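Local coordinates for protein WYL1 (Ruminococcus sp., PDB 6OAW) that acts as a WYL-domain accessory protein that probably modulates the Type VI-D CRISPR-Cas system, at residues F63-Y67 / T144-L150; I82-L86 / E179-L183; A89-I95 / Y152-Y157. Residues are numbered along the deposited sequence.

Contact 1: residues F63-Y67 / T144-L150; sequences FDSAY and TLSSDDL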
loop_
_atom_site.group_PDB
_atom_site.type_symbol
_atom_site.label_atom_id
_atom_site.label_comp_id
_atom_site.label_asym_id
_atom_site.label_seq_id
_atom_site.Cartn_x
_atom_site.Cartn_y
_atom_site.Cartn_z
ATOM N N PHE B 63 10.954 -17.238 -2.030
ATOM C CA PHE B 63 12.413 -17.193 -1.841
ATOM C C PHE B 63 13.095 -17.368 -3.197
ATOM O O PHE B 63 13.936 -16.527 -3.487
ATOM C CB PHE B 63 12.899 -18.213 -0.816
ATOM C CG PHE B 63 14.368 -18.072 -0.554
ATOM C CD1 PHE B 63 15.285 -18.654 -1.414
ATOM C CD2 PHE B 63 14.818 -17.285 0.487
ATOM C CE1 PHE B 63 16.636 -18.442 -1.228
ATOM C CE2 PHE B 63 16.177 -17.097 0.689
ATOM C CZ PHE B 63 17.079 -17.683 -0.165
ATOM N N ASP B 64 12.724 -18.360 -4.006
ATOM C CA ASP B 64 13.432 -18.718 -5.262
ATOM C C ASP B 64 13.326 -17.550 -6.245
ATOM O O ASP B 64 14.367 -17.144 -6.849
ATOM C CB ASP B 64 12.897 -20.005 -5.896
ATOM C CG ASP B 64 13.337 -21.269 -5.169
ATOM O OD1 ASP B 64 14.225 -21.165 -4.306
ATOM O OD2 ASP B 64 12.779 -22.335 -5.457
ATOM N N SER B 65 12.125 -17.003 -6.394
ATOM C CA SER B 65 11.889 -15.863 -7.302
ATOM C C SER B 65 12.701 -14.644 -6.869
ATOM O O SER B 65 13.388 -14.059 -7.730
ATOM C CB SER B 65 10.424 -15.585 -7.370
ATOM O OG SER B 65 9.807 -16.687 -7.998
ATOM N N ALA B 66 12.591 -14.238 -5.610
ATOM C CA ALA B 66 13.251 -13.021 -5.097
ATOM C C ALA B 66 14.771 -13.190 -5.227
ATOM O O ALA B 66 15.440 -12.225 -5.598
ATOM C CB ALA B 66 12.844 -12.775 -3.666
ATOM N N TYR B 67 15.276 -14.385 -4.929
ATOM C CA TYR B 67 16.716 -14.722 -4.894
ATOM C C TYR B 67 17.301 -14.624 -6.301
ATOM O O TYR B 67 18.359 -13.982 -6.489
ATOM C CB TYR B 67 16.973 -16.118 -4.327
ATOM C CG TYR B 67 18.407 -16.553 -4.432
ATOM C CD1 TYR B 67 19.414 -15.751 -3.913
ATOM C CD2 TYR B 67 18.777 -17.735 -5.069
ATOM C CE1 TYR B 67 20.750 -16.119 -3.996
ATOM C CE2 TYR B 67 20.112 -18.114 -5.171
ATOM C CZ TYR B 67 21.097 -17.302 -4.628
ATOM O OH TYR B 67 22.422 -17.611 -4.704
ATOM N N THR B 144 21.258 -23.992 -1.811
ATOM C CA THR B 144 21.334 -22.509 -1.986
ATOM C C THR B 144 21.781 -21.867 -0.667
ATOM O O THR B 144 22.704 -21.050 -0.693
ATOM C CB THR B 144 20.012 -21.919 -2.492
ATOM O OG1 THR B 144 19.728 -22.482 -3.771
ATOM C CG2 THR B 144 20.043 -20.413 -2.615
ATOM N N LEU B 145 21.171 -22.244 0.456
ATOM C CA LEU B 145 21.454 -21.605 1.767
ATOM C C LEU B 145 22.827 -22.027 2.301
ATOM O O LEU B 145 23.281 -21.404 3.285
ATOM C CB LEU B 145 20.347 -21.988 2.745
ATOM C CG LEU B 145 18.972 -21.406 2.442
ATOM C CD1 LEU B 145 17.956 -21.949 3.423
ATOM C CD2 LEU B 145 18.984 -19.902 2.525
ATOM N N SER B 146 23.467 -23.034 1.704
ATOM C CA SER B 146 24.831 -23.483 2.097
ATOM C C SER B 146 25.860 -23.075 1.031
ATOM O O SER B 146 27.044 -23.402 1.213
ATOM C CB SER B 146 24.857 -24.983 2.345
ATOM O OG SER B 146 24.442 -25.674 1.175
ATOM N N SER B 147 25.439 -22.422 -0.058
ATOM C CA SER B 147 26.335 -22.032 -1.181
ATOM C C SER B 147 27.093 -20.761 -0.812
ATOM O O SER B 147 26.742 -20.125 0.197
ATOM C CB SER B 147 25.583 -21.828 -2.467
ATOM O OG SER B 147 24.831 -20.635 -2.404
ATOM N N ASP B 148 28.054 -20.391 -1.655
ATOM C CA ASP B 148 28.867 -19.160 -1.496
ATOM C C ASP B 148 28.164 -17.989 -2.199
ATOM O O ASP B 148 28.754 -16.916 -2.268
ATOM C CB ASP B 148 30.298 -19.425 -1.992
ATOM C CG ASP B 148 31.033 -20.476 -1.170
ATOM O OD1 ASP B 148 30.934 -20.408 0.075
ATOM O OD2 ASP B 148 31.674 -21.380 -1.774
ATOM N N ASP B 149 26.941 -18.182 -2.709
ATOM C CA ASP B 149 26.254 -17.194 -3.583
ATOM C C ASP B 149 25.319 -16.316 -2.750
ATOM O O ASP B 149 24.429 -15.698 -3.341
ATOM C CB ASP B 149 25.511 -17.896 -4.722
ATOM C CG ASP B 149 26.426 -18.510 -5.766
ATOM O OD1 ASP B 149 27.436 -17.887 -6.097
ATOM O OD2 ASP B 149 26.123 -19.596 -6.239
ATOM N N LEU B 150 25.509 -16.248 -1.437
ATOM C CA LEU B 150 24.762 -15.353 -0.507
ATOM C C LEU B 150 25.772 -14.561 0.337
ATOM O O LEU B 150 25.518 -14.344 1.550
ATOM C CB LEU B 150 23.851 -16.225 0.368
ATOM C CG LEU B 150 22.573 -16.709 -0.322
ATOM C CD1 LEU B 150 21.859 -17.770 0.510
ATOM C CD2 LEU B 150 21.647 -15.536 -0.593
#
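An ST turn shapes the loop that links helix 139-145 to helix 151-156, and this loop receives two aromatic side chains from helix 55-71. Phe63 and Tyr67 sit one helical turn apart, joined by the backbone hydrogen bond from Tyr67 N to Phe63 O (2.9 Å), so both rings project from the same face of their helix toward 144-150. Phe63 meets the end of helix 139-145: its CZ lies 4.0 Å from Leu145 CD2, and its CE1 is 4.2 Å from Thr144 CG2, a methyl that lies at the ring edge. Tyr67 reaches further along the loop. Its CE2 touches Thr144 CG2 at 3.4 Å and its CE1 touches Leu150 CD2 at 3.6 Å, while the phenol at the tip, Tyr67 OH, donates a hydrogen bond to Asp149 O at 3.1 Å. One residue thus packs with its ring and fixes a loop carbonyl with its hydroxyl.

The loop is held from within by Ser147, whose OG donates to Thr144 O (2.8 Å) and accepts from Asp149 N (3.2 Å); the second bond is the ST turn. With the backbone bond from Ser147 N to Thr144 O (3.1 Å), these accompany the turn by which the chain leaves helix 139-145. Helix 161-172 adds Leu165 and Tyr169 against Phe63, and Phe164 against Leu150. In the mainly helical N-terminal half of WYL1, Phe63 and Tyr67 of helix 55-71 thus pack on a short interhelical link built on an ST turn, with Leu150 as N-cap of helix 151-156.

Contact 2: residues I82-L86 / E179-L183; sequences IGIPL and ERERL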
loop_
_atom_site.group_PDB
_atom_site.type_symbol
_atom_site.label_atom_id
_atom_site.label_comp_id
_atom_site.label_asym_id
_atom_site.label_seq_id
_atom_site.Cartn_x
_atom_site.Cartn_y
_atom_site.Cartn_z
ATOM N N ILE B 82 13.257 -9.071 -15.910
ATOM C CA ILE B 82 12.586 -7.751 -16.020
ATOM C C ILE B 82 11.228 -7.870 -15.315
ATOM O O ILE B 82 10.447 -8.774 -15.642
ATOM C CB ILE B 82 12.464 -7.331 -17.504
ATOM C CG1 ILE B 82 13.825 -6.891 -18.068
ATOM C CG2 ILE B 82 11.364 -6.276 -17.705
ATOM C CD1 ILE B 82 13.849 -6.764 -19.598
ATOM N N GLY B 83 10.972 -6.992 -14.358
ATOM C CA GLY B 83 9.694 -6.920 -13.636
ATOM C C GLY B 83 9.676 -7.803 -12.391
ATOM O O GLY B 83 8.712 -7.675 -11.643
ATOM N N ILE B 84 10.657 -8.686 -12.152
ATOM C CA ILE B 84 10.683 -9.479 -10.887
ATOM C C ILE B 84 11.167 -8.551 -9.771
ATOM O O ILE B 84 12.219 -7.952 -9.875
ATOM C CB ILE B 84 11.527 -10.760 -10.980
ATOM C CG1 ILE B 84 11.125 -11.660 -12.146
ATOM C CG2 ILE B 84 11.448 -11.523 -9.672
ATOM C CD1 ILE B 84 9.703 -12.109 -12.094
ATOM N N PRO B 85 10.366 -8.307 -8.709
ATOM C CA PRO B 85 10.766 -7.369 -7.662
ATOM C C PRO B 85 12.102 -7.734 -6.997
ATOM O O PRO B 85 12.379 -8.917 -6.825
ATOM C CB PRO B 85 9.618 -7.422 -6.651
ATOM C CG PRO B 85 8.437 -7.910 -7.450
ATOM C CD PRO B 85 8.993 -8.822 -8.522
ATOM N N LEU B 86 12.877 -6.703 -6.656
ATOM C CA LEU B 86 14.158 -6.794 -5.925
ATOM C C LEU B 86 13.875 -6.440 -4.467
ATOM O O LEU B 86 13.626 -5.289 -4.185
ATOM C CB LEU B 86 15.162 -5.851 -6.595
ATOM C CG LEU B 86 15.514 -6.215 -8.044
ATOM C CD1 LEU B 86 16.233 -5.075 -8.738
ATOM C CD2 LEU B 86 16.386 -7.461 -8.091
ATOM N N GLU B 179 3.137 -6.525 -7.199
ATOM C CA GLU B 179 4.539 -6.953 -6.970
ATOM C C GLU B 179 4.535 -8.376 -6.422
ATOM O O GLU B 179 5.285 -9.188 -6.948
ATOM C CB GLU B 179 5.293 -5.989 -6.053
ATOM C CG GLU B 179 5.823 -4.761 -6.785
ATOM C CD GLU B 179 6.198 -3.619 -5.850
ATOM O OE1 GLU B 179 5.593 -3.490 -4.747
ATOM O OE2 GLU B 179 7.136 -2.883 -6.198
ATOM N N ARG B 180 3.700 -8.671 -5.427
ATOM C CA ARG B 180 3.696 -10.019 -4.805
ATOM C C ARG B 180 3.335 -11.041 -5.875
ATOM O O ARG B 180 3.966 -12.104 -5.898
ATOM C CB ARG B 180 2.766 -10.095 -3.593
ATOM C CG ARG B 180 3.233 -9.205 -2.452
ATOM C CD ARG B 180 2.507 -9.416 -1.152
ATOM N NE ARG B 180 1.085 -9.675 -1.310
ATOM C CZ ARG B 180 0.117 -8.760 -1.414
ATOM N NH1 ARG B 180 0.395 -7.465 -1.408
ATOM N NH2 ARG B 180 -1.132 -9.162 -1.566
ATOM N N GLU B 181 2.414 -10.681 -6.762
ATOM C CA GLU B 181 1.924 -11.591 -7.824
ATOM C C GLU B 181 3.066 -11.919 -8.797
ATOM O O GLU B 181 3.131 -13.066 -9.275
ATOM C CB GLU B 181 0.712 -10.961 -8.515
ATOM C CG GLU B 181 -0.018 -11.944 -9.395
ATOM C CD GLU B 181 -0.992 -11.311 -10.370
ATOM O OE1 GLU B 181 -0.559 -10.442 -11.195
ATOM O OE2 GLU B 181 -2.173 -11.665 -10.267
ATOM N N ARG B 182 3.975 -10.977 -9.049
ATOM C CA ARG B 182 5.073 -11.205 -10.031
ATOM C C ARG B 182 6.103 -12.150 -9.422
ATOM O O ARG B 182 6.668 -12.935 -10.163
ATOM C CB ARG B 182 5.698 -9.896 -10.510
ATOM C CG ARG B 182 4.707 -8.975 -11.199
ATOM C CD ARG B 182 5.385 -8.086 -12.216
ATOM N NE ARG B 182 6.120 -6.993 -11.592
ATOM C CZ ARG B 182 5.561 -5.901 -11.067
ATOM N NH1 ARG B 182 4.253 -5.758 -11.070
ATOM N NH2 ARG B 182 6.309 -4.967 -10.515
ATOM N N LEU B 183 6.321 -12.107 -8.112
ATOM C CA LEU B 183 7.175 -13.104 -7.425
ATOM C C LEU B 183 6.527 -14.492 -7.528
ATOM O O LEU B 183 7.242 -15.453 -7.877
ATOM C CB LEU B 183 7.378 -12.697 -5.963
ATOM C CG LEU B 183 8.320 -11.523 -5.744
ATOM C CD1 LEU B 183 8.350 -11.124 -4.274
ATOM C CD2 LEU B 183 9.722 -11.857 -6.245
#
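One hydrogen bond and a set of van der Waals contacts join the loop 82-86 to helix 177-184. The hydrogen bond runs from Arg182 NE to Gly83 O at 2.7 Å, with a nearly straight N-H...O angle of 163°. The carbonyl meets the guanidinium at its edge, close to its plane. Gly83 has a positive phi of 90°, and the chain turns there before running past the helix.

The van der Waals contacts centre on Pro85, whose CB points at helix 177-184. Pro85 CG lies 3.4 Å from Glu179 O and 3.9 Å from Glu179 CB, and Pro85 CD touches both Arg182 CB (4.0 Å) and Leu183 CD2 (3.9 Å), so the ring rests across one turn of the helix. Ile84 flanks it: its CG2 is 3.9 Å from Leu183 CD2, and its CD1 is 3.7 Å from Arg182 O.

Around this meeting point, Ile84 also packs on Ala69 of helix 55-71 and on Ala186 and Ile189 of helix 186-199, and Leu183 packs on Tyr172 of helix 161-172, while Glu179 OE1 is hydrogen-bonded to Ser176 N. Helix 177-184 therefore holds the loop 82-86 on one hand and, through the hydrogen bond of Arg182 NH1 with Asn237 OD1, strand 237-243 of the antiparallel sheet on the other.

Contact 3: residues A89-I95 / Y152-Y157; sequences AFVEWQI and YENKVY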
loop_
_atom_site.group_PDB
_atom_site.type_symbol
_atom_site.label_atom_id
_atom_site.label_comp_id
_atom_site.label_asym_id
_atom_site.label_seq_id
_atom_site.Cartn_x
_atom_site.Cartn_y
_atom_site.Cartn_z
ATOM N N ALA B 89 15.494 -7.280 1.432
ATOM C CA ALA B 89 16.123 -8.354 2.242
ATOM C C ALA B 89 17.276 -9.013 1.482
ATOM O O ALA B 89 18.177 -9.560 2.159
ATOM C CB ALA B 89 15.120 -9.394 2.655
ATOM N N PHE B 90 17.225 -9.012 0.150
ATOM C CA PHE B 90 18.337 -9.492 -0.706
ATOM C C PHE B 90 19.308 -8.322 -0.940
ATOM O O PHE B 90 18.875 -7.184 -1.123
ATOM C CB PHE B 90 17.810 -10.144 -1.986
ATOM C CG PHE B 90 17.226 -11.510 -1.726
ATOM C CD1 PHE B 90 18.043 -12.634 -1.606
ATOM C CD2 PHE B 90 15.858 -11.662 -1.510
ATOM C CE1 PHE B 90 17.495 -13.886 -1.351
ATOM C CE2 PHE B 90 15.320 -12.910 -1.250
ATOM C CZ PHE B 90 16.130 -14.017 -1.181
ATOM N N VAL B 91 20.598 -8.629 -0.926
ATOM C CA VAL B 91 21.678 -7.621 -0.722
ATOM C C VAL B 91 22.580 -7.586 -1.960
ATOM O O VAL B 91 22.990 -6.494 -2.314
ATOM C CB VAL B 91 22.479 -7.868 0.572
ATOM C CG1 VAL B 91 23.365 -6.681 0.891
ATOM C CG2 VAL B 91 21.590 -8.160 1.774
ATOM N N GLU B 92 22.856 -8.718 -2.608
ATOM C CA GLU B 92 23.679 -8.780 -3.844
ATOM C C GLU B 92 23.297 -7.649 -4.825
ATOM O O GLU B 92 24.184 -6.907 -5.247
ATOM C CB GLU B 92 23.537 -10.149 -4.493
ATOM C CG GLU B 92 24.272 -10.274 -5.818
ATOM C CD GLU B 92 25.616 -10.924 -5.734
ATOM O OE1 GLU B 92 26.636 -10.178 -5.765
ATOM O OE2 GLU B 92 25.636 -12.175 -5.646
ATOM N N TRP B 93 22.022 -7.505 -5.174
ATOM C CA TRP B 93 21.609 -6.485 -6.163
ATOM C C TRP B 93 21.974 -5.098 -5.634
ATOM O O TRP B 93 22.257 -4.216 -6.472
ATOM C CB TRP B 93 20.130 -6.582 -6.550
ATOM C CG TRP B 93 19.164 -6.148 -5.498
ATOM C CD1 TRP B 93 18.562 -6.951 -4.569
ATOM C CD2 TRP B 93 18.585 -4.841 -5.330
ATOM N NE1 TRP B 93 17.706 -6.217 -3.796
ATOM C CE2 TRP B 93 17.686 -4.924 -4.248
ATOM C CE3 TRP B 93 18.719 -3.610 -5.994
ATOM C CZ2 TRP B 93 16.950 -3.824 -3.807
ATOM C CZ3 TRP B 93 18.006 -2.513 -5.550
ATOM C CH2 TRP B 93 17.133 -2.619 -4.464
ATOM N N GLN B 94 21.893 -4.893 -4.319
ATOM C CA GLN B 94 22.078 -3.547 -3.723
ATOM C C GLN B 94 23.564 -3.206 -3.775
ATOM O O GLN B 94 23.863 -2.043 -3.974
ATOM C CB GLN B 94 21.525 -3.443 -2.305
ATOM C CG GLN B 94 20.046 -3.724 -2.261
ATOM C CD GLN B 94 19.465 -3.484 -0.904
ATOM O OE1 GLN B 94 19.463 -2.355 -0.424
ATOM N NE2 GLN B 94 18.904 -4.537 -0.319
ATOM N N ILE B 95 24.443 -4.204 -3.708
ATOM C CA ILE B 95 25.908 -4.011 -3.890
ATOM C C ILE B 95 26.176 -3.732 -5.369
ATOM O O ILE B 95 26.859 -2.750 -5.648
ATOM C CB ILE B 95 26.714 -5.206 -3.365
ATOM C CG1 ILE B 95 26.433 -5.423 -1.878
ATOM C CG2 ILE B 95 28.199 -5.050 -3.658
ATOM C CD1 ILE B 95 26.699 -4.226 -0.989
ATOM N N TYR B 152 26.838 -11.446 0.745
ATOM C CA TYR B 152 26.472 -10.182 1.432
ATOM C C TYR B 152 25.328 -10.426 2.421
ATOM O O TYR B 152 25.273 -9.732 3.444
ATOM C CB TYR B 152 26.150 -9.093 0.409
ATOM C CG TYR B 152 27.343 -8.710 -0.423
ATOM C CD1 TYR B 152 28.392 -7.985 0.117
ATOM C CD2 TYR B 152 27.440 -9.108 -1.744
ATOM C CE1 TYR B 152 29.505 -7.642 -0.647
ATOM C CE2 TYR B 152 28.551 -8.801 -2.511
ATOM C CZ TYR B 152 29.586 -8.061 -1.968
ATOM O OH TYR B 152 30.646 -7.758 -2.783
ATOM N N GLU B 153 24.434 -11.372 2.130
ATOM C CA GLU B 153 23.320 -11.731 3.042
ATOM C C GLU B 153 23.913 -12.321 4.332
ATOM O O GLU B 153 23.481 -11.932 5.429
ATOM C CB GLU B 153 22.346 -12.672 2.325
ATOM C CG GLU B 153 21.543 -11.978 1.233
ATOM C CD GLU B 153 22.218 -11.841 -0.128
ATOM O OE1 GLU B 153 23.291 -12.456 -0.311
ATOM O OE2 GLU B 153 21.657 -11.130 -1.029
ATOM N N ASN B 154 24.912 -13.183 4.206
ATOM C CA ASN B 154 25.615 -13.815 5.363
ATOM C C ASN B 154 26.178 -12.727 6.296
ATOM O O ASN B 154 26.102 -12.902 7.533
ATOM C CB ASN B 154 26.680 -14.806 4.886
ATOM C CG ASN B 154 26.090 -16.161 4.568
ATOM O OD1 ASN B 154 25.611 -16.840 5.463
ATOM N ND2 ASN B 154 26.099 -16.554 3.305
ATOM N N LYS B 155 26.682 -11.630 5.730
ATOM C CA LYS B 155 27.277 -10.508 6.495
ATOM C C LYS B 155 26.169 -9.659 7.120
ATOM O O LYS B 155 26.251 -9.372 8.321
ATOM C CB LYS B 155 28.170 -9.647 5.596
ATOM C CG LYS B 155 29.558 -10.214 5.288
ATOM C CD LYS B 155 30.354 -9.256 4.406
ATOM C CE LYS B 155 31.630 -9.850 3.850
ATOM N NZ LYS B 155 32.820 -9.204 4.438
ATOM N N VAL B 156 25.150 -9.295 6.342
ATOM C CA VAL B 156 24.022 -8.438 6.828
ATOM C C VAL B 156 23.284 -9.139 7.974
ATOM O O VAL B 156 22.922 -8.437 8.947
ATOM C CB VAL B 156 23.067 -8.051 5.690
ATOM C CG1 VAL B 156 21.750 -7.501 6.230
ATOM C CG2 VAL B 156 23.731 -7.018 4.763
ATOM N N TYR B 157 23.053 -10.448 7.859
ATOM C CA TYR B 157 22.194 -11.204 8.818
ATOM C C TYR B 157 23.084 -11.994 9.798
ATOM O O TYR B 157 22.538 -12.843 10.519
ATOM C CB TYR B 157 21.185 -12.054 8.039
ATOM C CG TYR B 157 20.282 -11.244 7.140
ATOM C CD1 TYR B 157 19.370 -10.338 7.666
ATOM C CD2 TYR B 157 20.340 -11.376 5.765
ATOM C CE1 TYR B 157 18.537 -9.582 6.857
ATOM C CE2 TYR B 157 19.531 -10.611 4.936
ATOM C CZ TYR B 157 18.617 -9.726 5.485
ATOM O OH TYR B 157 17.820 -8.974 4.678
#
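Glu153 makes the central polar link: its OE2 accepts two backbone hydrogen bonds at the start of helix 92-96, from Val91 N at 2.7 Å (165°) and from Glu92 N at 3.1 Å (166°). A buried carboxylate oxygen is thereby paired with amides at the N-terminal end of a short helix, a favourable place for a negative charge. Four residues on, Tyr157 OH donates to Ala89 O at 2.6 Å, so the side chains of Glu153 and Tyr157 hold backbone groups on the two ends of the 89-92 run. From the first turn of the helix, Gln94 NE2 donates back to Phe90 O at 2.8 Å.

In the mainly helical N-terminal half of WYL1, helix 151-156 thus meets the N-terminal end of helix 92-96 through the Glu153 carboxylate. Val91 points into the interface: its CG1 lies 3.7 Å from Tyr152 CB, and its CG2 is 3.8 Å from Val156 CG2. Further out, Ile95 CG1 sits 3.7 Å from the centroid of the Tyr152 ring, only 9° off the normal, a CH-pi contact over the face. Glu92 OE1 approaches the edge of the same ring, 4.0 Å from Tyr152 CE2. The Phe90 ring packs on Ala66, Tyr67 and Ser70 of helix 55-71 and meets Phe63 edge-to-face, while Val91 packs on Leu118 and Val156 on Ile115, both of helix 104-122.

How the contacts relate
From the N terminus, helix 55-71 supplies the first half of contact 1 at 63-67; the loop after it supplies 82-86, and its end together with the start of helix 92-96 supplies 89-95, the first halves of contacts 2 and 3. The second halves return as 144-150, 152-157 and 179-183, closing contacts 1, 3 and 2 in turn. Contact 3 is nested inside the loop closed by contact 2, and contact 1 crosses both. Phe90 bridges contacts 1 and 3, whose centres are about 11 Å apart. Ser65 and Ala66 meet Leu183, joining contact 1 to contact 2, and Leu86 meets Trp93. Together they tie helix 55-71, the loop after it and helix 92-96 to helices 139-145, 151-156 and 177-184.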